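Local coordinates for protein leucine aminopeptidase (Fimbriiglobus ruber, PDB 7D1B) that probably acts as a zinc-dependent glutaminyl cyclase of the M28 peptidase family, turning N-terminal glutamine of peptides into pyroglutamate, at residues Val58-Cys62 / Ala153-Ala158; Lys91-Phe97 / Met110-Ser116; Cys128-Arg134 / Val182-Glu188. All coordinates share one frame; numbering follows the deposited sequence.

Contact 1: Val58-Cys62 / Ala153-Ala158. With ZN (zinc ion), chain B.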
loop_
_atom_site.group_PDB
_atom_site.type_symbol
_atom_site.label_atom_id
_atom_site.label_comp_id
_atom_site.label_asym_id
_atom_site.label_seq_id
_atom_site.Cartn_x
_atom_site.Cartn_y
_atom_site.Cartn_z
ATOM N N VAL A 58 -2.240 -7.194 -11.289
ATOM C CA VAL A 58 -0.819 -7.362 -10.955
ATOM C C VAL A 58 -0.009 -7.620 -12.221
ATOM O O VAL A 58 1.053 -7.020 -12.442
ATOM C CB VAL A 58 -0.590 -8.487 -9.931
ATOM C CG1 VAL A 58 0.910 -8.640 -9.674
ATOM C CG2 VAL A 58 -1.325 -8.206 -8.635
ATOM N N GLN A 59 -0.483 -8.556 -13.050
ATOM C CA GLN A 59 0.234 -8.887 -14.276
ATOM C C GLN A 59 0.359 -7.667 -15.181
ATOM O O GLN A 59 1.407 -7.445 -15.793
ATOM C CB GLN A 59 -0.495 -10.014 -15.002
ATOM C CG GLN A 59 0.256 -10.523 -16.223
ATOM C CD GLN A 59 1.489 -11.309 -15.829
ATOM O OE1 GLN A 59 1.389 -12.304 -15.106
ATOM N NE2 GLN A 59 2.657 -10.864 -16.284
ATOM N N GLN A 60 -0.703 -6.872 -15.291
ATOM C CA GLN A 60 -0.669 -5.701 -16.163
ATOM C C GLN A 60 0.392 -4.706 -15.711
ATOM O O GLN A 60 1.183 -4.181 -16.522
ATOM C CB GLN A 60 -2.047 -5.042 -16.169
ATOM C CG GLN A 60 -2.098 -3.782 -17.000
ATOM C CD GLN A 60 -3.452 -3.094 -16.998
ATOM O OE1 GLN A 60 -4.415 -3.570 -16.381
ATOM N NE2 GLN A 60 -3.533 -1.962 -17.695
ATOM N N LEU A 61 0.424 -4.434 -14.398
ATOM C CA LEU A 61 1.415 -3.493 -13.885
ATOM C C LEU A 61 2.824 -4.043 -14.062
ATOM O O LEU A 61 3.733 -3.318 -14.482
ATOM C CB LEU A 61 1.117 -3.140 -12.426
ATOM C CG LEU A 61 -0.190 -2.373 -12.198
ATOM C CD1 LEU A 61 -0.429 -2.179 -10.720
ATOM C CD2 LEU A 61 -0.175 -1.022 -12.904
ATOM N N CYS A 62 3.025 -5.333 -13.789
ATOM C CA CYS A 62 4.348 -5.911 -13.997
ATOM C C CYS A 62 4.742 -5.920 -15.469
ATOM O O CYS A 62 5.927 -5.795 -15.782
ATOM C CB CYS A 62 4.436 -7.316 -13.404
ATOM S SG CYS A 62 4.405 -7.360 -11.606
ATOM N N ALA A 153 6.344 -8.029 -7.725
ATOM C CA ALA A 153 4.900 -8.259 -7.849
ATOM C C ALA A 153 4.160 -8.105 -6.522
ATOM O O ALA A 153 3.066 -7.534 -6.487
ATOM C CB ALA A 153 4.627 -9.645 -8.412
ATOM N N ASN A 154 4.711 -8.638 -5.435
ATOM C CA ASN A 154 4.057 -8.604 -4.132
ATOM C C ASN A 154 4.485 -7.402 -3.298
ATOM O O ASN A 154 4.192 -7.351 -2.106
ATOM C CB ASN A 154 4.370 -9.898 -3.377
ATOM C CG ASN A 154 3.443 -10.147 -2.190
ATOM O OD1 ASN A 154 2.252 -9.795 -2.211
ATOM N ND2 ASN A 154 3.982 -10.779 -1.153
ATOM N N ASP A 155 5.181 -6.443 -3.892
ATOM C CA ASP A 155 5.884 -5.414 -3.138
ATOM C C ASP A 155 5.530 -4.088 -3.800
ATOM O O ASP A 155 6.131 -3.688 -4.805
ATOM C CB ASP A 155 7.360 -5.775 -3.180
ATOM C CG ASP A 155 8.235 -4.861 -2.354
ATOM O OD1 ASP A 155 7.782 -3.793 -1.888
ATOM O OD2 ASP A 155 9.447 -5.213 -2.183
ATOM N N GLY A 156 4.506 -3.429 -3.265
ATOM C CA GLY A 156 3.908 -2.257 -3.887
ATOM C C GLY A 156 2.907 -2.614 -4.966
ATOM O O GLY A 156 1.740 -2.223 -4.891
ATOM N N THR A 157 3.342 -3.401 -5.954
ATOM C CA THR A 157 2.518 -3.664 -7.127
ATOM C C THR A 157 1.179 -4.251 -6.710
ATOM O O THR A 157 0.127 -3.832 -7.201
ATOM C CB THR A 157 3.241 -4.620 -8.077
ATOM O OG1 THR A 157 4.589 -4.176 -8.260
ATOM C CG2 THR A 157 2.536 -4.644 -9.412
ATOM N N ALA A 158 1.200 -5.255 -5.827
ATOM C CA ALA A 158 -0.051 -5.918 -5.467
ATOM C C ALA A 158 -1.003 -4.981 -4.742
ATOM O O ALA A 158 -2.222 -5.136 -4.872
ATOM C CB ALA A 158 0.220 -7.166 -4.632
HETATM ZN ZN ZN B . 10.600 -3.932 -1.245
HETATM O O HOH W 1 9.987 -4.159 0.758
#
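Thr157 meets Leu61 and Cys62 with its methyl group, CG2, which lies 3.7 Å from Leu61 CB and 4.0 Å from Cys62 SG. This branch stands anti to the backbone N of Thr157, and OG1 takes the position beside that N (chi1 -47°). The two faces of the residue are thereby divided: the methyl faces helix 51-63, while the hydroxyl is hydrogen-bonded to Ser152 O and Arg67 NH1. Cys62 SG lies against Ala153, 3.9 Å from both its CA and its CB. Val58 spreads its two methyls along the same helix. CG1 approaches Ala153 CB at 4.1 Å, and CG2 lies at the same distance from Ala158 CA. The short side chains of Ala153 and Ala158 let the Val58 methyls and the Cys62 sulfur reach close to the helix backbone, a largely apolar, mostly buried fit.

The two helical segments cross at nearly a right angle, 92°, with their axes 9.8 Å apart. In this alpha/beta fold of the M28 family, the irregular turn leading into helix 153-167 carries a metal ligand, Asp155. A wider, pi-type turn runs through 153-157, and Gly156 adopts a positive phi within it. Asp155 lies on the side of this turn remote from helix 51-63, its CG anti to the backbone N (chi1 -176°). From there OD2 binds the zinc ion at 2.0 Å; Glu188, His309 and water 1 complete the site.

Asp155 OD1 is hydrogen-bonded to His130 NE2, which helps orient the carboxylate; the backbone O is separately bonded to Ser152 OG. Next to it, Asn154 is tied to Ala236 N and His237 ND1 through OD1 and ND2, respectively, and its backbone N is bound by Asp313 OD1.

Contact 2: Lys91-Phe97 / Met110-Ser116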
loop_
_atom_site.group_PDB
_atom_site.type_symbol
_atom_site.label_atom_id
_atom_site.label_comp_id
_atom_site.label_asym_id
_atom_site.label_seq_id
_atom_site.Cartn_x
_atom_site.Cartn_y
_atom_site.Cartn_z
ATOM N N LYS A 91 -11.758 10.879 -7.885
ATOM C CA LYS A 91 -10.997 12.071 -8.246
ATOM C C LYS A 91 -9.520 11.787 -8.010
ATOM O O LYS A 91 -9.142 11.361 -6.920
ATOM C CB LYS A 91 -11.423 13.251 -7.382
ATOM C CG LYS A 91 -10.660 14.501 -7.727
ATOM C CD LYS A 91 -11.391 15.725 -7.227
ATOM C CE LYS A 91 -10.753 17.006 -7.749
ATOM N NZ LYS A 91 -9.422 17.230 -7.143
ATOM N N VAL A 92 -8.682 12.010 -9.019
ATOM C CA VAL A 92 -7.263 11.671 -8.918
ATOM C C VAL A 92 -6.455 12.958 -8.852
ATOM O O VAL A 92 -6.603 13.830 -9.716
ATOM C CB VAL A 92 -6.803 10.778 -10.085
ATOM C CG1 VAL A 92 -5.290 10.543 -10.026
ATOM C CG2 VAL A 92 -7.548 9.450 -10.076
ATOM N N VAL A 93 -5.587 13.061 -7.845
ATOM C CA VAL A 93 -4.697 14.201 -7.662
ATOM C C VAL A 93 -3.267 13.688 -7.610
ATOM O O VAL A 93 -2.992 12.610 -7.074
ATOM C CB VAL A 93 -5.083 15.036 -6.415
ATOM C CG1 VAL A 93 -3.977 15.980 -5.985
ATOM C CG2 VAL A 93 -6.370 15.816 -6.681
ATOM N N ARG A 94 -2.362 14.466 -8.179
ATOM C CA ARG A 94 -0.931 14.195 -8.142
ATOM C C ARG A 94 -0.269 15.071 -7.088
ATOM O O ARG A 94 -0.585 16.259 -6.978
ATOM C CB ARG A 94 -0.320 14.521 -9.506
ATOM C CG ARG A 94 -0.858 13.661 -10.642
ATOM C CD ARG A 94 -0.453 14.203 -12.011
ATOM N NE ARG A 94 0.991 14.240 -12.187
ATOM C CZ ARG A 94 1.721 13.225 -12.640
ATOM N NH1 ARG A 94 1.148 12.073 -12.970
ATOM N NH2 ARG A 94 3.037 13.365 -12.753
ATOM N N GLN A 95 0.660 14.503 -6.331
ATOM C CA GLN A 95 1.537 15.288 -5.464
ATOM C C GLN A 95 2.930 15.160 -6.052
ATOM O O GLN A 95 3.600 14.143 -5.854
ATOM C CB GLN A 95 1.564 14.801 -4.022
ATOM C CG GLN A 95 0.271 14.708 -3.316
ATOM C CD GLN A 95 0.470 14.420 -1.823
ATOM O OE1 GLN A 95 1.369 13.653 -1.405
ATOM N NE2 GLN A 95 -0.363 15.055 -1.004
ATOM N N GLU A 96 3.356 16.180 -6.786
ATOM C CA GLU A 96 4.634 16.160 -7.476
ATOM C C GLU A 96 5.686 16.851 -6.622
ATOM O O GLU A 96 5.433 17.916 -6.054
ATOM C CB GLU A 96 4.505 16.893 -8.815
ATOM C CG GLU A 96 3.503 16.243 -9.773
ATOM C CD GLU A 96 3.350 16.992 -11.082
ATOM O OE1 GLU A 96 3.848 18.137 -11.206
ATOM O OE2 GLU A 96 2.728 16.422 -11.999
ATOM N N PHE A 97 6.876 16.263 -6.556
ATOM C CA PHE A 97 7.965 16.848 -5.784
ATOM C C PHE A 97 9.282 16.301 -6.316
ATOM O O PHE A 97 9.303 15.401 -7.150
ATOM C CB PHE A 97 7.783 16.629 -4.273
ATOM C CG PHE A 97 7.767 15.176 -3.839
ATOM C CD1 PHE A 97 6.642 14.380 -4.016
ATOM C CD2 PHE A 97 8.876 14.627 -3.202
ATOM C CE1 PHE A 97 6.648 13.049 -3.587
ATOM C CE2 PHE A 97 8.884 13.317 -2.762
ATOM C CZ PHE A 97 7.780 12.526 -2.950
ATOM N N MET A 110 9.384 12.807 -8.240
ATOM C CA MET A 110 8.520 11.872 -7.542
ATOM C C MET A 110 7.088 12.366 -7.660
ATOM O O MET A 110 6.830 13.582 -7.682
ATOM C CB MET A 110 8.897 11.813 -6.063
ATOM C CG MET A 110 10.302 11.370 -5.838
ATOM S SD MET A 110 10.313 9.571 -5.869
ATOM C CE MET A 110 12.006 9.209 -5.346
ATOM N N THR A 111 6.152 11.419 -7.687
ATOM C CA THR A 111 4.729 11.764 -7.716
ATOM C C THR A 111 3.955 10.776 -6.856
ATOM O O THR A 111 3.903 9.586 -7.186
ATOM C CB THR A 111 4.163 11.737 -9.145
ATOM O OG1 THR A 111 4.976 12.536 -10.006
ATOM C CG2 THR A 111 2.731 12.287 -9.172
ATOM N N ASN A 112 3.333 11.250 -5.775
ATOM C CA ASN A 112 2.329 10.420 -5.119
ATOM C C ASN A 112 1.011 10.584 -5.868
ATOM O O ASN A 112 0.708 11.654 -6.394
ATOM C CB ASN A 112 2.090 10.861 -3.675
ATOM C CG ASN A 112 3.305 10.708 -2.775
ATOM O OD1 ASN A 112 4.145 9.812 -2.962
ATOM N ND2 ASN A 112 3.379 11.568 -1.763
ATOM N N LEU A 113 0.230 9.518 -5.932
ATOM C CA LEU A 113 -1.089 9.575 -6.563
ATOM C C LEU A 113 -2.157 9.360 -5.500
ATOM O O LEU A 113 -2.032 8.476 -4.654
ATOM C CB LEU A 113 -1.218 8.491 -7.629
ATOM C CG LEU A 113 -2.107 8.598 -8.867
ATOM C CD1 LEU A 113 -1.745 9.833 -9.671
ATOM C CD2 LEU A 113 -1.998 7.360 -9.748
ATOM N N ILE A 114 -3.207 10.169 -5.530
ATOM C CA ILE A 114 -4.311 10.024 -4.592
ATOM C C ILE A 114 -5.582 9.859 -5.407
ATOM O O ILE A 114 -5.907 10.718 -6.230
ATOM C CB ILE A 114 -4.429 11.231 -3.653
ATOM C CG1 ILE A 114 -3.120 11.465 -2.893
ATOM C CG2 ILE A 114 -5.617 11.042 -2.688
ATOM C CD1 ILE A 114 -3.036 12.837 -2.241
ATOM N N ALA A 115 -6.305 8.771 -5.174
ATOM C CA ALA A 115 -7.618 8.540 -5.780
ATOM C C ALA A 115 -8.649 8.622 -4.661
ATOM O O ALA A 115 -8.662 7.776 -3.766
ATOM C CB ALA A 115 -7.673 7.192 -6.489
ATOM N N SER A 116 -9.491 9.653 -4.703
ATOM C CA SER A 116 -10.368 9.998 -3.595
ATOM C C SER A 116 -11.798 9.597 -3.897
ATOM O O SER A 116 -12.318 9.858 -4.993
ATOM C CB SER A 116 -10.327 11.504 -3.324
ATOM O OG SER A 116 -9.108 11.932 -2.783
HETATM O O HOH W 2 -7.842 13.136 -4.765
#
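The beta hairpin of strands 91-99 and 108-117 lies at one margin of the central mixed sheet, and here it runs in unbroken antiparallel register from Lys91 opposite Ser116 to Phe97 opposite Met110. Hydrogen-bonded pairs alternate with non-hydrogen-bonded ones; Gln95 N reaches Asn112 O at 2.9 Å.

The same pair is joined again by its side chains. Asn112 ND2 donates to Gln95 OE1 at 2.9 Å along an almost straight path (178°), lying in the carbonyl plane of the acceptor although the two amides are turned 39° apart. Ile114 CD1 lies 3.7 Å from Gln95 NE2. The Phe97 ring is laid over Met110 because its CG sits between the backbone N and the carbonyl carbon (chi1 62°). In the Met110 conformer described, CB comes over the Phe97 ring face in a CH-pi contact, 3.5 Å from the centroid.

On the other face of the hairpin, Arg94 grips one carboxylate oxygen side-on: NE is 2.8 Å from Glu96 OE2, and NH2 is 3.2 Å from it. Thr111 CG2 rests on the guanidinium, 3.7 Å from Arg94 CZ.

Asn112 OD1 also receives Asp185 N, and ND2 gives its second bond to Gly207 O. These bonds probably fix which end of the buried amide is oxygen and which nitrogen, and they tie the hairpin to the loop after strand 178-184 and to helix 206-218.

Contact 3: Cys128-Arg134 / Val182-Glu188. With ZN (zinc ion), chain B.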
loop_
_atom_site.group_PDB
_atom_site.type_symbol
_atom_site.label_atom_id
_atom_site.label_comp_id
_atom_site.label_asym_id
_atom_site.label_seq_id
_atom_site.Cartn_x
_atom_site.Cartn_y
_atom_site.Cartn_z
ATOM N N CYS A 128 -3.383 2.601 1.511
ATOM C CA CYS A 128 -2.167 3.072 0.855
ATOM C C CYS A 128 -1.232 1.915 0.517
ATOM O O CYS A 128 -1.350 0.799 1.035
ATOM C CB CYS A 128 -1.479 4.202 1.657
ATOM S SG CYS A 128 -0.948 3.767 3.308
ATOM N N SER A 129 -0.273 2.232 -0.352
ATOM C CA SER A 129 0.724 1.281 -0.830
ATOM C C SER A 129 1.808 2.118 -1.481
ATOM O O SER A 129 1.512 3.187 -2.005
ATOM C CB SER A 129 0.096 0.377 -1.898
ATOM O OG SER A 129 1.022 -0.550 -2.418
ATOM N N HIS A 130 3.046 1.615 -1.505
ATOM C CA HIS A 130 4.003 2.233 -2.423
ATOM C C HIS A 130 3.751 1.708 -3.831
ATOM O O HIS A 130 3.063 0.698 -4.024
ATOM C CB HIS A 130 5.464 2.086 -1.959
ATOM C CG HIS A 130 6.135 0.791 -2.330
ATOM N ND1 HIS A 130 7.144 0.728 -3.269
ATOM C CD2 HIS A 130 6.015 -0.461 -1.826
ATOM C CE1 HIS A 130 7.596 -0.514 -3.345
ATOM N NE2 HIS A 130 6.926 -1.256 -2.483
ATOM N N TYR A 131 4.285 2.410 -4.833
ATOM C CA TYR A 131 4.149 1.926 -6.197
ATOM C C TYR A 131 5.412 2.109 -7.029
ATOM O O TYR A 131 5.424 1.690 -8.189
ATOM C CB TYR A 131 2.891 2.457 -6.914
ATOM C CG TYR A 131 2.876 3.903 -7.386
ATOM C CD1 TYR A 131 3.546 4.929 -6.718
ATOM C CD2 TYR A 131 2.127 4.243 -8.491
ATOM C CE1 TYR A 131 3.481 6.254 -7.177
ATOM C CE2 TYR A 131 2.057 5.547 -8.952
ATOM C CZ TYR A 131 2.735 6.551 -8.297
ATOM O OH TYR A 131 2.639 7.833 -8.789
ATOM N N ASP A 132 6.477 2.695 -6.484
ATOM C CA ASP A 132 7.775 2.578 -7.135
ATOM C C ASP A 132 8.295 1.160 -6.947
ATOM O O ASP A 132 7.936 0.472 -5.996
ATOM C CB ASP A 132 8.762 3.598 -6.565
ATOM C CG ASP A 132 9.102 3.329 -5.105
ATOM O OD1 ASP A 132 8.171 3.174 -4.268
ATOM O OD2 ASP A 132 10.311 3.306 -4.777
ATOM N N THR A 133 9.144 0.708 -7.857
ATOM C CA THR A 133 9.776 -0.593 -7.692
ATOM C C THR A 133 11.255 -0.406 -7.401
ATOM O O THR A 133 11.909 0.495 -7.946
ATOM C CB THR A 133 9.534 -1.537 -8.877
ATOM O OG1 THR A 133 10.072 -0.984 -10.090
ATOM C CG2 THR A 133 8.038 -1.812 -9.056
ATOM N N ARG A 134 11.784 -1.262 -6.544
ATOM C CA ARG A 134 13.179 -1.164 -6.151
ATOM C C ARG A 134 14.074 -1.359 -7.375
ATOM O O ARG A 134 13.782 -2.202 -8.228
ATOM C CB ARG A 134 13.477 -2.261 -5.138
ATOM C CG ARG A 134 14.737 -2.039 -4.339
ATOM C CD ARG A 134 14.929 -3.177 -3.336
ATOM N NE ARG A 134 16.164 -3.014 -2.593
ATOM C CZ ARG A 134 16.284 -2.464 -1.388
ATOM N NH1 ARG A 134 17.498 -2.342 -0.852
ATOM N NH2 ARG A 134 15.222 -2.008 -0.733
ATOM N N VAL A 182 -4.013 6.027 -1.577
ATOM C CA VAL A 182 -2.799 6.822 -1.702
ATOM C C VAL A 182 -1.674 5.893 -2.144
ATOM O O VAL A 182 -1.382 4.889 -1.475
ATOM C CB VAL A 182 -2.448 7.554 -0.393
ATOM C CG1 VAL A 182 -1.175 8.378 -0.572
ATOM C CG2 VAL A 182 -3.633 8.425 0.067
ATOM N N LEU A 183 -1.039 6.241 -3.264
ATOM C CA LEU A 183 0.102 5.510 -3.802
ATOM C C LEU A 183 1.352 6.356 -3.594
ATOM O O LEU A 183 1.468 7.466 -4.146
ATOM C CB LEU A 183 -0.120 5.200 -5.278
ATOM C CG LEU A 183 -1.223 4.145 -5.435
ATOM C CD1 LEU A 183 -1.807 4.213 -6.820
ATOM C CD2 LEU A 183 -0.677 2.777 -5.117
ATOM N N PHE A 184 2.268 5.848 -2.769
ATOM C CA PHE A 184 3.503 6.557 -2.443
ATOM C C PHE A 184 4.599 6.228 -3.443
ATOM O O PHE A 184 4.939 5.055 -3.652
ATOM C CB PHE A 184 4.011 6.156 -1.064
ATOM C CG PHE A 184 3.049 6.434 0.061
ATOM C CD1 PHE A 184 2.553 7.718 0.303
ATOM C CD2 PHE A 184 2.648 5.400 0.903
ATOM C CE1 PHE A 184 1.682 7.951 1.364
ATOM C CE2 PHE A 184 1.788 5.638 1.963
ATOM C CZ PHE A 184 1.304 6.906 2.188
ATOM N N ASP A 185 5.188 7.268 -4.029
ATOM C CA ASP A 185 6.413 7.093 -4.787
ATOM C C ASP A 185 7.603 6.982 -3.828
ATOM O O ASP A 185 7.516 7.302 -2.635
ATOM C CB ASP A 185 6.597 8.296 -5.713
ATOM C CG ASP A 185 7.417 7.991 -6.973
ATOM O OD1 ASP A 185 8.119 6.947 -7.056
ATOM O OD2 ASP A 185 7.340 8.827 -7.908
ATOM N N GLY A 186 8.726 6.526 -4.366
ATOM C CA GLY A 186 9.998 6.675 -3.686
ATOM C C GLY A 186 10.082 5.993 -2.340
ATOM O O GLY A 186 10.829 6.448 -1.463
ATOM N N GLU A 187 9.357 4.884 -2.148
ATOM C CA GLU A 187 9.559 4.139 -0.911
ATOM C C GLU A 187 10.945 3.519 -0.872
ATOM O O GLU A 187 11.586 3.500 0.180
ATOM C CB GLU A 187 8.507 3.054 -0.718
ATOM C CG GLU A 187 8.609 2.401 0.660
ATOM C CD GLU A 187 8.999 0.980 0.610
ATOM O OE1 GLU A 187 8.738 0.300 -0.401
ATOM O OE2 GLU A 187 9.584 0.538 1.613
ATOM N N GLU A 188 11.410 2.975 -1.994
ATOM C CA GLU A 188 12.670 2.246 -1.996
ATOM C C GLU A 188 13.392 2.430 -3.331
ATOM O O GLU A 188 13.731 1.474 -4.043
ATOM C CB GLU A 188 12.496 0.793 -1.555
ATOM C CG GLU A 188 11.542 -0.039 -2.366
ATOM C CD GLU A 188 11.468 -1.452 -1.806
ATOM O OE1 GLU A 188 12.340 -1.821 -0.957
ATOM O OE2 GLU A 188 10.532 -2.215 -2.169
HETATM ZN ZN ZN B . 10.600 -3.932 -1.245
HETATM O O HOH W 3 9.877 -2.553 -4.871
HETATM O O HOH W 1 9.987 -4.159 0.758
#
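Asp132 collects the backbone of the loop after the neighbouring strand: OD1 accepts from Glu187 N at 3.0 Å, and OD2 uses its syn lone pair for Glu188 N, also at 3.0 Å. OD1 takes a second donor, His130 ND1 at 2.8 Å, from the opposite face of the carboxylate. The imidazole is thereby held at both nitrogens, NE2 being engaged by the zinc ligand Asp155. With an alanine in place of Asp132, His130 ND1 and the amides of Glu187 and Glu188 would probably be left without their acceptor and the ring freer to turn.

Glu187 OE1 stands over the centre of the His130 ring, 3.0 Å above its plane. Glu188 CG lies between its backbone N and carbonyl carbon (chi1 58°), and the extended chain beyond carries OE2 to the zinc ion; OE2 also receives a water that itself accepts from Arg134 N. Glu188 OE1 forms a salt bridge with Arg134 NH2 at 2.9 Å, in the guanidinium plane, and Tyr204 OH shares that nitrogen.

Upstream, Ser129 N bonds to Val182 O, Phe184 N to Ser129 O and Tyr131 N to Phe184 O: parallel strands of the M28 alpha/beta sheet, ending in loops that help build the zinc site. Leu183 CB lies over the Tyr131 ring.

Strands 108-117 and 225-232 flank this pair; helix 72-87 packs on Tyr131, and helix 153-167 on Leu183.

How the contacts relate
Reading from the N terminus, helix 51-63 opens the long loop that contact 1 closes at helix 153-167, about ninety residues on. Nested within it, contact 2 folds the chain back on itself as a hairpin. Strand 123-130 then opens contact 3 before contact 1 has closed, so these two cross; contact 2 and contact 3 follow in series. Contact 3 pairs the two strands of a beta-alpha-beta unit whose connecting helix, 153-167, is the one packed in contact 1. Contacts 1 and 3 each supply a zinc ligand and share water 1. The hairpin of contact 2 extends the sheet, because strand 108-117 borders strand 178-184, with Leu113 O 2.8 Å from Leu183 N.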